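Local coordinates for uncharacterized protein (PDB 3R6A) that is of unknown function but belongs to the glyoxalase/bleomycin resistance protein/dioxygenase superfamily and pairs with a second copy of itself, at residues I5-S10 and I48-L53; R11-D16 and L52-S57; A69-D74 and S111-V116; K78-L83 and R101-R106. All coordinates share one frame; numbering follows the deposited sequence.

Interaction 1: I5-S10 and I48-L53; sequences ILQILS and ISTILL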
# COMPACT_ATOMS: atom_id res chain seq x y z
N ILE B 5 1.84 -15.20 -2.57
CA ILE B 5 2.05 -13.86 -2.06
C ILE B 5 2.04 -14.03 -0.55
O ILE B 5 1.06 -14.52 0.02
CB ILE B 5 0.89 -12.91 -2.45
CG1 ILE B 5 0.80 -12.80 -3.98
CG2 ILE B 5 1.10 -11.53 -1.82
CD1 ILE B 5 1.93 -12.04 -4.62
N LEU B 6 3.13 -13.64 0.11
CA LEU B 6 3.22 -13.77 1.56
C LEU B 6 2.67 -12.53 2.27
O LEU B 6 1.99 -12.64 3.29
CB LEU B 6 4.68 -13.99 1.97
CG LEU B 6 5.32 -15.28 1.44
CD1 LEU B 6 6.78 -15.34 1.85
CD2 LEU B 6 4.57 -16.49 1.99
N GLN B 7 2.96 -11.36 1.72
CA GLN B 7 2.48 -10.10 2.29
C GLN B 7 2.41 -9.05 1.21
O GLN B 7 3.19 -9.06 0.26
CB GLN B 7 3.44 -9.55 3.35
CG GLN B 7 3.49 -10.26 4.68
CD GLN B 7 4.27 -9.45 5.70
OE1 GLN B 7 5.42 -9.06 5.45
NE2 GLN B 7 3.65 -9.19 6.84
N ILE B 8 1.47 -8.12 1.37
CA ILE B 8 1.33 -7.00 0.45
C ILE B 8 1.66 -5.81 1.34
O ILE B 8 0.96 -5.53 2.31
CB ILE B 8 -0.10 -6.88 -0.10
CG1 ILE B 8 -0.42 -8.11 -0.94
CG2 ILE B 8 -0.23 -5.60 -0.92
CD1 ILE B 8 -1.81 -8.10 -1.58
N LEU B 9 2.76 -5.13 1.02
CA LEU B 9 3.21 -4.00 1.82
C LEU B 9 2.88 -2.66 1.20
O LEU B 9 3.18 -2.40 0.03
CB LEU B 9 4.72 -4.12 2.04
CG LEU B 9 5.17 -5.46 2.62
CD1 LEU B 9 6.69 -5.55 2.62
CD2 LEU B 9 4.62 -5.61 4.04
N SER B 10 2.24 -1.80 1.99
CA SER B 10 1.86 -0.46 1.55
C SER B 10 3.05 0.46 1.82
O SER B 10 3.68 0.38 2.87
CB SER B 10 0.63 0.02 2.31
OG SER B 10 -0.45 -0.87 2.10
N ILE B 48 6.86 -1.51 9.60
CA ILE B 48 6.09 -1.59 10.83
C ILE B 48 4.74 -2.16 10.39
O ILE B 48 4.10 -1.60 9.49
CB ILE B 48 5.95 -0.20 11.49
CG1 ILE B 48 5.12 -0.33 12.77
CG2 ILE B 48 5.35 0.79 10.52
CD1 ILE B 48 5.28 0.85 13.71
N SER B 49 4.33 -3.27 10.99
CA SER B 49 3.10 -3.94 10.57
C SER B 49 3.34 -4.22 9.08
O SER B 49 4.43 -4.67 8.72
CB SER B 49 1.87 -3.05 10.77
OG SER B 49 0.68 -3.74 10.43
N THR B 50 2.35 -3.96 8.22
CA THR B 50 2.51 -4.19 6.78
C THR B 50 2.79 -2.90 6.02
O THR B 50 2.50 -2.78 4.82
CB THR B 50 1.27 -4.89 6.15
OG1 THR B 50 0.09 -4.10 6.36
CG2 THR B 50 1.07 -6.26 6.77
N ILE B 51 3.36 -1.93 6.72
CA ILE B 51 3.70 -0.65 6.12
C ILE B 51 5.21 -0.55 5.94
O ILE B 51 5.97 -0.85 6.85
CB ILE B 51 3.26 0.52 7.00
CG1 ILE B 51 1.74 0.57 7.09
CG2 ILE B 51 3.80 1.83 6.44
CD1 ILE B 51 1.23 1.65 8.00
N LEU B 52 5.64 -0.12 4.75
CA LEU B 52 7.05 0.07 4.47
C LEU B 52 7.26 1.57 4.49
O LEU B 52 6.65 2.29 3.69
CB LEU B 52 7.44 -0.47 3.09
CG LEU B 52 7.63 -1.97 2.89
CD1 LEU B 52 7.95 -2.25 1.42
CD2 LEU B 52 8.76 -2.46 3.78
N LEU B 53 8.08 2.04 5.43
CA LEU B 53 8.39 3.46 5.53
C LEU B 53 9.71 3.72 4.81
O LEU B 53 10.74 3.15 5.17
CB LEU B 53 8.52 3.88 7.00
CG LEU B 53 7.25 3.95 7.84
CD1 LEU B 53 7.62 4.26 9.29
CD2 LEU B 53 6.32 5.03 7.29
O HOH W 1 -0.32 -3.35 3.66
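A chi1 of -53° puts CG of Leu9 anti to its carbonyl carbon, beside the backbone N. From there the two methyls meet different partners: CD1 lies 3.7 Å from CG of Leu52, and CD2 is 4.0 Å from CB of Thr50. The side chains of Leu9 and Leu52 cross obliquely, and CB of Leu9 also touches CG and CD1 of Leu52. Thr50 holds OG1 between its backbone N and carbonyl carbon (chi1 59°), while CG2 reaches the amide nitrogen of Gln7 at the edge of the contact. The backbones pair in parallel register, Ser10 beside Ile51. Ser10 N donates to Thr50 O at 3.0 Å, and Leu52 N donates to Ser10 O at 2.8 Å, almost straight at 175°. One residue of strand 5-14 thus binds on both sides of Ile51, the last residue of the type II' turn that links strand 44-48 to strand 51-55. A water joins the polar groups: it lies 2.8 Å from Thr50 OG1, 2.9 Å from Ser10 OG and 2.9 Å from Ile8 O, to which it donates. Ser10 OG also bonds Ser10 OG of the second subunit, and Ile8 of that subunit packs on Thr50 and Ile51. The chemistry is therefore divided: leucine packing and backbone bonds join the strands, while hydroxyls and a water provide the polar links of this buried seam where the subunits meet.

Interaction 2: R11-D16 and L52-S57; sequences RLYVAD and LLIAGS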
# COMPACT_ATOMS: atom_id res chain seq x y z
N ARG B 11 3.31 1.36 0.88
CA ARG B 11 4.45 2.26 0.98
C ARG B 11 4.12 3.69 1.36
O ARG B 11 3.22 4.30 0.79
CB ARG B 11 5.19 2.26 -0.37
CG ARG B 11 5.69 0.89 -0.81
CD ARG B 11 5.84 0.83 -2.33
NE ARG B 11 6.91 1.69 -2.85
CZ ARG B 11 8.18 1.33 -2.97
NH1 ARG B 11 8.56 0.11 -2.59
NH2 ARG B 11 9.07 2.16 -3.49
N LEU B 12 4.86 4.22 2.33
CA LEU B 12 4.70 5.59 2.77
C LEU B 12 6.08 6.23 2.63
O LEU B 12 7.10 5.59 2.87
CB LEU B 12 4.22 5.67 4.23
CG LEU B 12 2.82 5.11 4.53
CD1 LEU B 12 2.45 5.43 5.97
CD2 LEU B 12 1.80 5.71 3.57
N TYR B 13 6.09 7.50 2.24
CA TYR B 13 7.32 8.24 2.02
C TYR B 13 7.41 9.41 2.98
O TYR B 13 6.52 10.26 3.02
CB TYR B 13 7.34 8.74 0.58
CG TYR B 13 6.98 7.65 -0.40
CD1 TYR B 13 7.95 6.82 -0.95
CD2 TYR B 13 5.64 7.40 -0.72
CE1 TYR B 13 7.61 5.77 -1.80
CE2 TYR B 13 5.29 6.35 -1.57
CZ TYR B 13 6.28 5.55 -2.10
OH TYR B 13 5.94 4.51 -2.94
N VAL B 14 8.50 9.45 3.74
CA VAL B 14 8.70 10.49 4.74
C VAL B 14 10.11 11.07 4.67
O VAL B 14 11.01 10.48 4.08
CB VAL B 14 8.44 9.94 6.16
CG1 VAL B 14 7.01 9.41 6.25
CG2 VAL B 14 9.44 8.84 6.48
N ALA B 15 10.29 12.23 5.28
CA ALA B 15 11.59 12.89 5.29
C ALA B 15 12.57 12.21 6.24
O ALA B 15 13.74 12.04 5.92
CB ALA B 15 11.42 14.36 5.67
N ASP B 16 12.07 11.83 7.42
CA ASP B 16 12.93 11.18 8.41
C ASP B 16 12.19 10.08 9.15
O ASP B 16 11.06 10.26 9.60
CB ASP B 16 13.43 12.22 9.41
CG ASP B 16 14.25 13.31 8.75
OD1 ASP B 16 15.37 13.01 8.26
OD2 ASP B 16 13.79 14.47 8.70
N LEU B 52 5.64 -0.12 4.75
CA LEU B 52 7.05 0.07 4.47
C LEU B 52 7.26 1.57 4.49
O LEU B 52 6.65 2.29 3.69
CB LEU B 52 7.44 -0.47 3.09
CG LEU B 52 7.63 -1.97 2.89
CD1 LEU B 52 7.95 -2.25 1.42
CD2 LEU B 52 8.76 -2.46 3.78
N LEU B 53 8.08 2.04 5.43
CA LEU B 53 8.39 3.46 5.53
C LEU B 53 9.71 3.72 4.81
O LEU B 53 10.74 3.15 5.17
CB LEU B 53 8.52 3.88 7.00
CG LEU B 53 7.25 3.95 7.84
CD1 LEU B 53 7.62 4.26 9.29
CD2 LEU B 53 6.32 5.03 7.29
N ILE B 54 9.66 4.58 3.79
CA ILE B 54 10.83 4.92 3.00
C ILE B 54 11.15 6.39 3.30
O ILE B 54 10.32 7.26 3.04
CB ILE B 54 10.53 4.74 1.50
CG1 ILE B 54 10.05 3.31 1.26
CG2 ILE B 54 11.78 5.05 0.67
CD1 ILE B 54 9.56 3.06 -0.15
N ALA B 55 12.33 6.65 3.86
CA ALA B 55 12.71 8.00 4.24
C ALA B 55 13.90 8.55 3.46
O ALA B 55 14.84 7.83 3.13
CB ALA B 55 13.02 8.06 5.74
N GLY B 56 13.84 9.85 3.17
CA GLY B 56 14.90 10.50 2.43
C GLY B 56 14.44 11.86 1.94
O GLY B 56 13.29 12.25 2.15
N SER B 57 15.33 12.59 1.27
CA SER B 57 14.99 13.91 0.75
C SER B 57 13.93 13.76 -0.33
O SER B 57 13.79 12.69 -0.93
CB SER B 57 16.22 14.58 0.14
OG SER B 57 16.70 13.83 -0.96
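Ile54 is the apolar centre, its CD1 methyl touching two side chains of strand 11-14. CD1 lies 3.7 Å from CE1 of Tyr13, whose side chain runs beside the isoleucine and points the same way, and 3.5 Å from NH2 of Arg11, over one face of the guanidinium and offset toward its rim. On the opposite face of the sheet, that of Leu12, Leu53, Val14 and Ala55, CB of Leu12 meets CD2 of Leu53 at 3.8 Å, and CG2 of Val14 touches CB of Ala55 at 3.7 Å. Between the two layers runs a parallel ladder: Leu12 N to Leu52 O, Ile54 N to Leu12 O, Val14 N to Ile54 O, and Gly56 N to Val14 O, the last more bent at 150°. At the polar edge the Arg11 chain bends at chi3 (67°), and NE donates to Tyr13 OH at 3.0 Å, with the hydroxyl near the guanidinium plane. Beyond these strands NH1 forms a salt bridge with Glu114 OE1 and a hydrogen bond to Thr70 OG1, while NH2 bonds the carbonyl of Phe64. Arg11 is thus gripped through NE, NH1 and NH2 with a methyl laid on one face, which fixes the rotation of the group; the carboxylate of Glu114 probably helps to offset its buried charge.

Interaction 3: A69-D74 and S111-V116; sequences ATFLVD and SVIEYV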
# COMPACT_ATOMS: atom_id res chain seq x y z
N ALA B 69 3.15 -0.44 -4.73
CA ALA B 69 3.20 -1.29 -3.55
C ALA B 69 4.29 -2.34 -3.69
O ALA B 69 4.88 -2.49 -4.76
CB ALA B 69 1.86 -1.97 -3.34
N THR B 70 4.54 -3.06 -2.61
CA THR B 70 5.56 -4.10 -2.59
C THR B 70 4.92 -5.43 -2.22
O THR B 70 4.19 -5.53 -1.23
CB THR B 70 6.67 -3.74 -1.58
OG1 THR B 70 7.37 -2.58 -2.06
CG2 THR B 70 7.65 -4.89 -1.40
N PHE B 71 5.18 -6.45 -3.03
CA PHE B 71 4.64 -7.78 -2.79
C PHE B 71 5.77 -8.68 -2.33
O PHE B 71 6.72 -8.91 -3.07
CB PHE B 71 4.06 -8.40 -4.06
CG PHE B 71 2.80 -7.75 -4.58
CD1 PHE B 71 2.25 -6.64 -3.95
CD2 PHE B 71 2.18 -8.25 -5.72
CE1 PHE B 71 1.09 -6.04 -4.45
CE2 PHE B 71 1.02 -7.67 -6.22
CZ PHE B 71 0.48 -6.56 -5.59
N LEU B 72 5.67 -9.18 -1.10
CA LEU B 72 6.67 -10.12 -0.58
C LEU B 72 6.16 -11.48 -1.07
O LEU B 72 5.02 -11.85 -0.81
CB LEU B 72 6.70 -10.07 0.95
CG LEU B 72 7.62 -11.05 1.70
CD1 LEU B 72 9.06 -10.89 1.24
CD2 LEU B 72 7.50 -10.77 3.19
N VAL B 73 7.00 -12.20 -1.81
CA VAL B 73 6.61 -13.49 -2.36
C VAL B 73 7.55 -14.63 -2.01
O VAL B 73 8.68 -14.41 -1.58
CB VAL B 73 6.50 -13.40 -3.91
CG1 VAL B 73 5.55 -12.28 -4.30
CG2 VAL B 73 7.87 -13.14 -4.52
N ASP B 74 7.08 -15.85 -2.21
CA ASP B 74 7.88 -17.03 -1.91
C ASP B 74 8.94 -17.27 -2.99
O ASP B 74 10.07 -17.67 -2.68
CB ASP B 74 6.97 -18.26 -1.78
CG ASP B 74 6.35 -18.67 -3.10
OD1 ASP B 74 6.05 -17.78 -3.93
OD2 ASP B 74 6.14 -19.88 -3.31
N SER B 111 0.17 -0.41 -13.44
CA SER B 111 0.65 -0.40 -12.06
C SER B 111 2.10 -0.86 -12.00
O SER B 111 2.49 -1.80 -12.70
CB SER B 111 -0.19 -1.33 -11.19
OG SER B 111 -1.57 -0.99 -11.25
N VAL B 112 2.88 -0.21 -11.15
CA VAL B 112 4.29 -0.57 -10.96
C VAL B 112 4.40 -1.20 -9.57
O VAL B 112 4.12 -0.56 -8.57
CB VAL B 112 5.20 0.66 -11.05
CG1 VAL B 112 6.64 0.26 -10.74
CG2 VAL B 112 5.10 1.27 -12.44
N ILE B 113 4.82 -2.46 -9.54
CA ILE B 113 4.93 -3.20 -8.29
C ILE B 113 6.33 -3.76 -8.06
O ILE B 113 6.97 -4.25 -8.99
CB ILE B 113 3.94 -4.38 -8.28
CG1 ILE B 113 2.50 -3.86 -8.45
CG2 ILE B 113 4.11 -5.19 -6.99
CD1 ILE B 113 1.98 -3.03 -7.29
N GLU B 114 6.79 -3.69 -6.82
CA GLU B 114 8.09 -4.25 -6.48
C GLU B 114 7.84 -5.62 -5.87
O GLU B 114 7.08 -5.75 -4.91
CB GLU B 114 8.82 -3.37 -5.46
CG GLU B 114 10.10 -4.01 -4.95
CD GLU B 114 10.74 -3.24 -3.82
OE1 GLU B 114 9.99 -2.73 -2.96
OE2 GLU B 114 11.98 -3.15 -3.79
N TYR B 115 8.45 -6.65 -6.46
CA TYR B 115 8.31 -8.01 -5.96
C TYR B 115 9.60 -8.34 -5.20
O TYR B 115 10.70 -8.18 -5.72
CB TYR B 115 8.12 -9.00 -7.11
CG TYR B 115 6.75 -8.93 -7.74
CD1 TYR B 115 5.78 -9.89 -7.45
CD2 TYR B 115 6.42 -7.91 -8.63
CE1 TYR B 115 4.52 -9.84 -8.03
CE2 TYR B 115 5.16 -7.84 -9.21
CZ TYR B 115 4.22 -8.81 -8.91
OH TYR B 115 2.98 -8.79 -9.52
N VAL B 116 9.45 -8.81 -3.96
CA VAL B 116 10.62 -9.12 -3.15
C VAL B 116 10.59 -10.54 -2.62
O VAL B 116 9.53 -11.06 -2.26
CB VAL B 116 10.71 -8.16 -1.95
CG1 VAL B 116 11.95 -8.47 -1.12
CG2 VAL B 116 10.73 -6.72 -2.44
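Phe71 is touched on two sides by strand 112-116. CG2 of Ile113 sits over the ring centre, 3.7 Å from the centroid and 8° off the normal, a CH-pi contact. The edge of Phe71 is directed at the face of Tyr115 in a T-shaped pair, centroids 5.3 Å apart and planes at 74°, with CD2 of Phe71 3.7 Å from CE1 of Tyr115. At the rim of the tyrosine CG1 of Val73 approaches CD1 near the ring plane at 4.0 Å. On the other face of the sheet, which also carries Leu72, Thr70 and Glu114 lie side by side; Thr70 OG1 donates to Glu114 OE1 at 2.8 Å, using the anti lone pair of the carboxylate, and the Thr70 and Val116 CG2 methyls meet at 3.7 Å. Four backbone bonds hold this register, from Glu114 N to Ala69 O through to Val73 N to Val116 O. Farther out, His107 NE2 bonds Tyr115 OH, Leu76 and Leu83 touch the Tyr115 side chain, and Ile51 of the second subunit packs on Phe71. Strand 69-73, helix 76-84 and strands 89-97, 100-106 and 112-118 form a βαβββ unit whose first and last strands pair here in parallel, as in the two-module glyoxalase fold.

Interaction 4: K78-L83 and R101-R106; sequences KFKTFL and RNMTVR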
# COMPACT_ATOMS: atom_id res chain seq x y z
N LYS B 78 8.86 -17.82 -10.16
CA LYS B 78 7.52 -18.28 -10.51
C LYS B 78 6.65 -17.10 -10.95
O LYS B 78 5.91 -17.20 -11.94
CB LYS B 78 6.88 -18.98 -9.31
CG LYS B 78 6.68 -20.48 -9.50
CD LYS B 78 7.99 -21.20 -9.79
CE LYS B 78 8.90 -21.22 -8.57
NZ LYS B 78 10.18 -21.95 -8.84
N PHE B 79 6.75 -16.00 -10.23
CA PHE B 79 5.97 -14.80 -10.55
C PHE B 79 6.46 -14.15 -11.84
O PHE B 79 5.66 -13.66 -12.63
CB PHE B 79 6.04 -13.79 -9.40
CG PHE B 79 5.06 -14.07 -8.30
CD1 PHE B 79 3.74 -13.65 -8.41
CD2 PHE B 79 5.44 -14.80 -7.18
CE1 PHE B 79 2.80 -13.95 -7.42
CE2 PHE B 79 4.51 -15.10 -6.18
CZ PHE B 79 3.19 -14.68 -6.30
N LYS B 80 7.77 -14.16 -12.06
CA LYS B 80 8.34 -13.58 -13.26
C LYS B 80 7.73 -14.25 -14.49
O LYS B 80 7.32 -13.57 -15.43
CB LYS B 80 9.86 -13.75 -13.27
CG LYS B 80 10.57 -13.09 -14.44
CD LYS B 80 12.08 -13.18 -14.27
CE LYS B 80 12.82 -12.54 -15.44
NZ LYS B 80 12.58 -13.27 -16.71
N THR B 81 7.68 -15.57 -14.46
CA THR B 81 7.13 -16.34 -15.57
C THR B 81 5.66 -15.98 -15.79
O THR B 81 5.26 -15.64 -16.90
CB THR B 81 7.24 -17.85 -15.30
OG1 THR B 81 8.62 -18.20 -15.11
CG2 THR B 81 6.68 -18.66 -16.48
N PHE B 82 4.87 -16.04 -14.73
CA PHE B 82 3.45 -15.71 -14.82
C PHE B 82 3.26 -14.31 -15.38
O PHE B 82 2.47 -14.10 -16.30
CB PHE B 82 2.79 -15.79 -13.44
CG PHE B 82 1.36 -15.34 -13.43
CD1 PHE B 82 0.34 -16.21 -13.80
CD2 PHE B 82 1.03 -14.03 -13.08
CE1 PHE B 82 -0.99 -15.78 -13.82
CE2 PHE B 82 -0.29 -13.59 -13.10
CZ PHE B 82 -1.31 -14.47 -13.47
N LEU B 83 3.99 -13.35 -14.83
CA LEU B 83 3.87 -11.97 -15.26
C LEU B 83 4.20 -11.76 -16.73
O LEU B 83 3.47 -11.08 -17.45
CB LEU B 83 4.74 -11.08 -14.37
CG LEU B 83 4.21 -10.96 -12.93
CD1 LEU B 83 5.30 -10.43 -12.01
CD2 LEU B 83 3.00 -10.02 -12.91
N ARG B 101 16.30 -11.08 -3.01
CA ARG B 101 16.26 -10.69 -4.42
C ARG B 101 15.00 -9.88 -4.69
O ARG B 101 13.96 -10.15 -4.10
CB ARG B 101 16.23 -11.92 -5.33
CG ARG B 101 17.45 -12.81 -5.25
CD ARG B 101 17.13 -14.16 -5.89
NE ARG B 101 16.80 -14.04 -7.31
CZ ARG B 101 15.93 -14.82 -7.95
NH1 ARG B 101 15.30 -15.79 -7.29
NH2 ARG B 101 15.71 -14.66 -9.24
N ASN B 102 15.09 -8.88 -5.56
CA ASN B 102 13.92 -8.08 -5.89
C ASN B 102 13.85 -7.86 -7.39
O ASN B 102 14.80 -8.13 -8.12
CB ASN B 102 13.96 -6.68 -5.26
CG ASN B 102 14.34 -6.69 -3.79
OD1 ASN B 102 13.99 -7.60 -3.04
ND2 ASN B 102 15.05 -5.64 -3.37
N MSE B 103 12.70 -7.36 -7.83
CA MSE B 103 12.47 -7.00 -9.23
C MSE B 103 11.30 -6.03 -9.22
O MSE B 103 10.45 -6.07 -8.32
CB MSE B 103 12.14 -8.22 -10.10
CG MSE B 103 10.83 -8.92 -9.79
SE MSE B 103 10.51 -10.34 -11.07
CE MSE B 103 8.78 -10.93 -10.41
N THR B 104 11.29 -5.13 -10.19
CA THR B 104 10.21 -4.16 -10.29
C THR B 104 9.49 -4.47 -11.59
O THR B 104 10.12 -4.72 -12.61
CB THR B 104 10.76 -2.72 -10.29
OG1 THR B 104 11.40 -2.48 -9.03
CG2 THR B 104 9.62 -1.72 -10.46
N VAL B 105 8.17 -4.47 -11.53
CA VAL B 105 7.37 -4.86 -12.68
C VAL B 105 6.27 -3.88 -13.03
O VAL B 105 5.63 -3.32 -12.15
CB VAL B 105 6.70 -6.23 -12.41
CG1 VAL B 105 5.84 -6.65 -13.59
CG2 VAL B 105 7.77 -7.27 -12.11
N ARG B 106 6.05 -3.67 -14.33
CA ARG B 106 4.97 -2.81 -14.78
C ARG B 106 3.88 -3.74 -15.28
O ARG B 106 4.04 -4.40 -16.31
CB ARG B 106 5.41 -1.87 -15.91
CG ARG B 106 4.27 -0.96 -16.40
CD ARG B 106 4.71 -0.06 -17.55
NE ARG B 106 3.69 0.92 -17.93
CZ ARG B 106 2.61 0.66 -18.66
NH1 ARG B 106 2.38 -0.56 -19.12
NH2 ARG B 106 1.75 1.63 -18.93
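Met103, present as selenomethionine, carries most of this contact by reaching from strand 101-106 to helix 78-83. Its CG sits between the backbone N and the carbonyl carbon (chi1 66°); beyond it, chi2 at 176° carries the selenium outward, and chi3, also anti at -178°, carries CE on to the helix. The terminal methyl does most of the touching: CE lies 3.8 Å from Lys80 N, 3.9 Å from CD1 of Leu83 and 4.1 Å from CB of Phe79. The selenium itself rests 4.1 Å from CB of Lys80, so the end of the chain lies against the helix backbone as well as its side chains. Leu83, with CG anti to its carbonyl carbon, offers one methyl to two neighbours. Its CD1 meets the Met103 methyl and both branches of Val105, with CG2 at 4.0 Å and CG1 at 4.1 Å. Lys80 and Phe79 take part through their first side-chain atoms, while their ends lead elsewhere: the lysine chain bends at chi4 and NZ forms a salt bridge with Glu84, and the Phe79 side chain packs on Met3 and on Leu27 of the second subunit. Tyr115 of the adjoining strand also touches Leu83 and Met103. The short helix and strand axes run 10.8 Å apart at 18°, nearly parallel, and strand side chains meet both helix side chains and the backbone at Lys80. This is the helix of a βαβββ module packed on its sheet, as in the glyoxalase fold.

How the interactions relate
Interactions 1 and 2 continue one another along strands 5-14 and 51-55, sharing Leu52 and Leu53, whereas interaction 3 pairs another two parallel strands, and interaction 4 sets a helix on the sheet. All four are largely buried and touch the second subunit; the centres of interactions 1 and 3 lie about 7 Å from the chain centre, those of 2 and 4 about 12 and 13 Å. Interaction 3 lies between the others: strand 69-73 beside strand 5-14 of interactions 1 and 2, strand 112-118 beside strand 100-106 of interaction 4. Four-bond parallel ladders run through interactions 2 and 3, with a guanidinium and aromatic rings respectively; interaction 1 has two such bonds, water and hydroxyls, while interaction 4 is apolar.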